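Local coordinates for protein Abbfa_003403 (Acinetobacter baumannii, PDB 4ZXH) that is a four-domain nonribosomal peptide synthetase, probably selecting and activating an amino acid, carrying it on phosphopantetheine, joining it to a partner and releasing the product, at residues P948-A951 against L955-K958; I878-I883 against A896-K901. All coordinates share one frame; numbering follows the deposited sequence.

How the contacts relate
Both contacts belong to the small C-terminal part of the adenylation domain, and strand 893-903 lies between them. Contact 2 is the more buried: helix 880-888 packs on one face of that strand through aliphatic side chains, with no hydrogen bond across the pair. Contact 1 is a surface turn held by one backbone hydrogen bond and a few apolar touches. It meets the other face of the strand, where Leu955 CD1 is 3.6 Å from Val897 CG2 and Arg957 O is 3.8 Å from Leu899 CD1. The two centres are about 16 Å apart, and in sequence contact 2 is complete before contact 1 begins.

Contact 1. Residues P948-A951 against L955-K958; sequences PMTA and LDRK
Met949 and Leu955 form a single backbone bridge, with Met949 CA 4.7 Å from Leu955 CA, where the chain doubles back on itself. The sequence matches the A10 motif of adenylation domains, a loop whose lysine in relatives serves the adenylate-forming reaction. The bond beside the bridge runs from Asp956 N to Pro948 O over 3.0 Å. The N-H points almost straight at the oxygen (172°), although the donor sits 32° out of the carbonyl plane.

Two side-chain pairs meet across the turn. Met949 starts from its backbone heading away from the opposing segment, but its chain is bent at chi2 (-75°), and this swings the thioether back so that the terminal methyl CE rests on Leu955 CD2 at 3.9 Å. The leucine also packs on Phe947. In the second pair, Asp956 points toward the 948-951 segment and meets Thr950, the two side chains crossing at a slant. The threonine uses its methyl for this; Thr950 OG1 instead is hydrogen-bonded to the backbone N of Lys954, within the same tight loop.

Beyond the turn, Leu955 N is hydrogen-bonded to Glu742 OE2 and Ala951 touches Phe565, so the loop is docked against the large part of the adenylation domain. Between Thr950 and Asp956 the touch is a definite one: Thr950 CG2 lies 3.8 Å from Asp956 CB and 3.9 Å from Asp956 CG, which puts an apolar methyl at the root of the carboxylate.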
loop_
_atom_site.group_PDB
_atom_site.type_symbol
_atom_site.label_atom_id
_atom_site.label_comp_id
_atom_site.label_asym_id
_atom_site.label_seq_id
_atom_site.Cartn_x
_atom_site.Cartn_y
_atom_site.Cartn_z
ATOM N N PRO A 948 3.422 -22.742 -12.676
ATOM C CA PRO A 948 4.486 -23.738 -12.892
ATOM C C PRO A 948 5.012 -24.275 -11.573
ATOM O O PRO A 948 5.308 -23.473 -10.681
ATOM C CB PRO A 948 5.595 -22.945 -13.607
ATOM C CG PRO A 948 4.972 -21.664 -14.062
ATOM C CD PRO A 948 3.832 -21.388 -13.098
ATOM N N MET A 949 5.126 -25.594 -11.447
ATOM C CA MET A 949 5.622 -26.220 -10.219
ATOM C C MET A 949 7.012 -26.801 -10.447
ATOM O O MET A 949 7.427 -27.034 -11.592
ATOM C CB MET A 949 4.679 -27.345 -9.731
ATOM C CG MET A 949 3.236 -26.962 -9.442
ATOM S SD MET A 949 3.112 -26.049 -7.902
ATOM C CE MET A 949 1.557 -25.166 -8.094
ATOM N N THR A 950 7.725 -27.049 -9.352
ATOM C CA THR A 950 8.937 -27.862 -9.386
ATOM C C THR A 950 8.546 -29.332 -9.258
ATOM O O THR A 950 7.377 -29.643 -9.041
ATOM C CB THR A 950 9.906 -27.479 -8.263
ATOM O OG1 THR A 950 9.336 -27.810 -6.988
ATOM C CG2 THR A 950 10.195 -26.007 -8.307
ATOM N N ALA A 951 9.502 -30.241 -9.400
ATOM C CA ALA A 951 9.186 -31.651 -9.203
ATOM C C ALA A 951 8.848 -31.997 -7.729
ATOM O O ALA A 951 8.207 -33.022 -7.477
ATOM C CB ALA A 951 10.323 -32.504 -9.696
ATOM N N LEU A 955 6.242 -23.857 -5.949
ATOM C CA LEU A 955 6.150 -22.870 -7.029
ATOM C C LEU A 955 7.524 -22.619 -7.639
ATOM O O LEU A 955 8.506 -22.338 -6.925
ATOM C CB LEU A 955 5.563 -21.549 -6.522
ATOM C CG LEU A 955 4.094 -21.530 -6.111
ATOM C CD1 LEU A 955 3.783 -20.224 -5.420
ATOM C CD2 LEU A 955 3.220 -21.697 -7.320
ATOM N N ASP A 956 7.591 -22.715 -8.959
ATOM C CA ASP A 956 8.841 -22.514 -9.674
ATOM C C ASP A 956 8.990 -21.072 -10.178
ATOM O O ASP A 956 8.918 -20.815 -11.383
ATOM C CB ASP A 956 8.927 -23.499 -10.834
ATOM C CG ASP A 956 10.329 -23.604 -11.409
ATOM O OD1 ASP A 956 11.247 -22.973 -10.823
ATOM O OD2 ASP A 956 10.501 -24.307 -12.445
ATOM N N ARG A 957 9.210 -20.144 -9.250
ATOM C CA ARG A 957 9.274 -18.708 -9.563
ATOM C C ARG A 957 10.196 -18.325 -10.744
ATOM O O ARG A 957 9.873 -17.413 -11.507
ATOM C CB ARG A 957 9.676 -17.926 -8.295
ATOM C CG ARG A 957 8.536 -17.820 -7.267
ATOM C CD ARG A 957 8.934 -17.057 -6.020
ATOM N NE ARG A 957 7.831 -16.883 -5.074
ATOM C CZ ARG A 957 7.321 -17.863 -4.330
ATOM N NH1 ARG A 957 7.800 -19.103 -4.435
ATOM N NH2 ARG A 957 6.322 -17.607 -3.490
ATOM N N LYS A 958 11.318 -19.023 -10.912
ATOM C CA LYS A 958 12.217 -18.750 -12.043
ATOM C C LYS A 958 11.545 -19.014 -13.411
ATOM O O LYS A 958 11.982 -18.489 -14.447
ATOM C CB LYS A 958 13.506 -19.582 -11.916
#

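Contact 2. Residues I878-I883 against A896-K901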
loop_
_atom_site.group_PDB
_atom_site.type_symbol
_atom_site.label_atom_id
_atom_site.label_comp_id
_atom_site.label_asym_id
_atom_site.label_seq_id
_atom_site.Cartn_x
_atom_site.Cartn_y
_atom_site.Cartn_z
ATOM N N ILE A 878 10.048 -4.510 -0.251
ATOM C CA ILE A 878 8.630 -4.854 -0.314
ATOM C C ILE A 878 8.399 -6.213 0.340
ATOM O O ILE A 878 9.231 -7.109 0.216
ATOM C CB ILE A 878 8.109 -4.919 -1.785
ATOM C CG1 ILE A 878 8.391 -3.624 -2.545
ATOM C CG2 ILE A 878 6.614 -5.197 -1.830
ATOM C CD1 ILE A 878 7.419 -2.537 -2.243
ATOM N N GLU A 879 7.279 -6.363 1.036
ATOM C CA GLU A 879 6.830 -7.670 1.495
ATOM C C GLU A 879 5.872 -8.286 0.473
ATOM O O GLU A 879 4.652 -8.111 0.585
ATOM C CB GLU A 879 6.142 -7.556 2.855
ATOM C CG GLU A 879 7.089 -7.623 4.018
ATOM C CD GLU A 879 7.859 -8.930 4.062
ATOM O OE1 GLU A 879 7.227 -10.004 3.944
ATOM O OE2 GLU A 879 9.098 -8.880 4.210
ATOM N N LEU A 880 6.415 -9.013 -0.506
ATOM C CA LEU A 880 5.620 -9.500 -1.643
ATOM C C LEU A 880 4.351 -10.242 -1.214
ATOM O O LEU A 880 3.288 -10.067 -1.806
ATOM C CB LEU A 880 6.477 -10.402 -2.537
ATOM C CG LEU A 880 7.636 -9.663 -3.212
ATOM C CD1 LEU A 880 8.598 -10.619 -3.895
ATOM C CD2 LEU A 880 7.102 -8.620 -4.193
ATOM N N GLY A 881 4.456 -11.037 -0.160
ATOM C CA GLY A 881 3.325 -11.818 0.310
ATOM C C GLY A 881 2.124 -11.011 0.773
ATOM O O GLY A 881 0.998 -11.509 0.739
ATOM N N GLU A 882 2.335 -9.769 1.208
ATOM C CA GLU A 882 1.195 -8.956 1.601
ATOM C C GLU A 882 0.384 -8.613 0.365
ATOM O O GLU A 882 -0.857 -8.639 0.392
ATOM C CB GLU A 882 1.635 -7.701 2.324
ATOM C CG GLU A 882 2.371 -7.996 3.612
ATOM C CD GLU A 882 2.850 -6.742 4.302
ATOM O OE1 GLU A 882 2.554 -5.642 3.790
ATOM O OE2 GLU A 882 3.522 -6.856 5.350
ATOM N N ILE A 883 1.078 -8.319 -0.732
ATOM C CA ILE A 883 0.380 -8.126 -1.997
ATOM C C ILE A 883 -0.356 -9.405 -2.405
ATOM O O ILE A 883 -1.505 -9.352 -2.856
ATOM C CB ILE A 883 1.340 -7.706 -3.115
ATOM C CG1 ILE A 883 2.292 -6.616 -2.616
ATOM C CG2 ILE A 883 0.571 -7.249 -4.360
ATOM C CD1 ILE A 883 3.305 -6.165 -3.664
ATOM N N ALA A 896 -2.038 -16.388 -6.427
ATOM C CA ALA A 896 -1.353 -15.196 -6.901
ATOM C C ALA A 896 0.120 -15.280 -6.533
ATOM O O ALA A 896 0.481 -15.795 -5.481
ATOM C CB ALA A 896 -1.994 -13.919 -6.316
ATOM N N VAL A 897 0.970 -14.793 -7.418
ATOM C CA VAL A 897 2.388 -14.707 -7.139
ATOM C C VAL A 897 2.847 -13.343 -7.628
ATOM O O VAL A 897 2.485 -12.918 -8.733
ATOM C CB VAL A 897 3.177 -15.844 -7.835
ATOM C CG1 VAL A 897 4.650 -15.495 -7.956
ATOM C CG2 VAL A 897 3.000 -17.148 -7.100
ATOM N N VAL A 898 3.616 -12.646 -6.806
ATOM C CA VAL A 898 4.098 -11.322 -7.163
ATOM C C VAL A 898 5.613 -11.341 -7.172
ATOM O O VAL A 898 6.235 -11.802 -6.212
ATOM C CB VAL A 898 3.584 -10.243 -6.181
ATOM C CG1 VAL A 898 4.112 -8.879 -6.561
ATOM C CG2 VAL A 898 2.068 -10.225 -6.153
ATOM N N LEU A 899 6.215 -10.864 -8.255
ATOM C CA LEU A 899 7.679 -10.816 -8.331
ATOM C C LEU A 899 8.162 -9.416 -8.645
ATOM O O LEU A 899 7.416 -8.587 -9.184
ATOM C CB LEU A 899 8.228 -11.782 -9.397
ATOM C CG LEU A 899 7.758 -13.243 -9.388
ATOM C CD1 LEU A 899 8.348 -14.020 -10.574
ATOM C CD2 LEU A 899 8.075 -13.922 -8.068
ATOM N N VAL A 900 9.421 -9.156 -8.313
ATOM C CA VAL A 900 10.068 -7.944 -8.777
ATOM C C VAL A 900 10.850 -8.289 -10.043
ATOM O O VAL A 900 11.553 -9.301 -10.072
ATOM C CB VAL A 900 11.005 -7.351 -7.702
ATOM C CG1 VAL A 900 11.748 -6.143 -8.249
ATOM C CG2 VAL A 900 10.215 -6.980 -6.447
ATOM N N LYS A 901 10.706 -7.473 -11.089
ATOM C CA LYS A 901 11.480 -7.655 -12.325
ATOM C C LYS A 901 12.190 -6.367 -12.717
ATOM O O LYS A 901 11.753 -5.276 -12.340
ATOM C CB LYS A 901 10.590 -8.116 -13.476
ATOM C CG LYS A 901 9.948 -9.479 -13.290
ATOM C CD LYS A 901 10.935 -10.630 -13.395
ATOM C CE LYS A 901 10.194 -11.955 -13.234
ATOM N NZ LYS A 901 11.059 -13.150 -13.403
#
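The start of helix 880-888 lies on strand 893-903, an edge strand of the three-stranded sheet in the C-terminal part of the adenylation domain; residues 878-883 fall in the sequence that matches the A8 motif of this family, which runs into the first turn of the helix. Leu880 and Val898 are the closest pair along the backbones, with Leu880 CA 6.0 Å from Val898 CA, and both direct their side chains into the interface.

Leu880 reaches across with its forked end. Its CD1 makes a van der Waals touch on the carbonyl oxygen of the strand, 3.5 Å from Val898 O. The other branch, Leu880 CD2, settles 3.8 Å from Val898 CG1. More loosely, Leu880 CD2 also meets Val900 CG2 at 4.2 Å. One turn further along the helix, Ile883 takes the other branch of the valine: Ile883 CG2, anti to the backbone N, comes within 3.8 Å of Val898 CG2, the two side chains meeting at about a right angle. Ile883 CD1 also approaches Val898 CG1 at 4.1 Å. The valine is thereby gripped by both helix residues.

Leu910 of strand 907-916 touches Leu880, Ile883 and Val900 and widens the apolar patch, and Leu887 carries it along the helix past Val898. On the strand, Val897, Leu899 and Lys901 bond through their backbones to strand 907-916.

No hydrogen bond joins the two segments, so helix and strand are matched by the fit of branched aliphatic groups. The polar exception comes from just beyond them: on the side where the edge strand has no neighbouring strand, Val898 N is met by a helix carboxylate, Glu884 OE2.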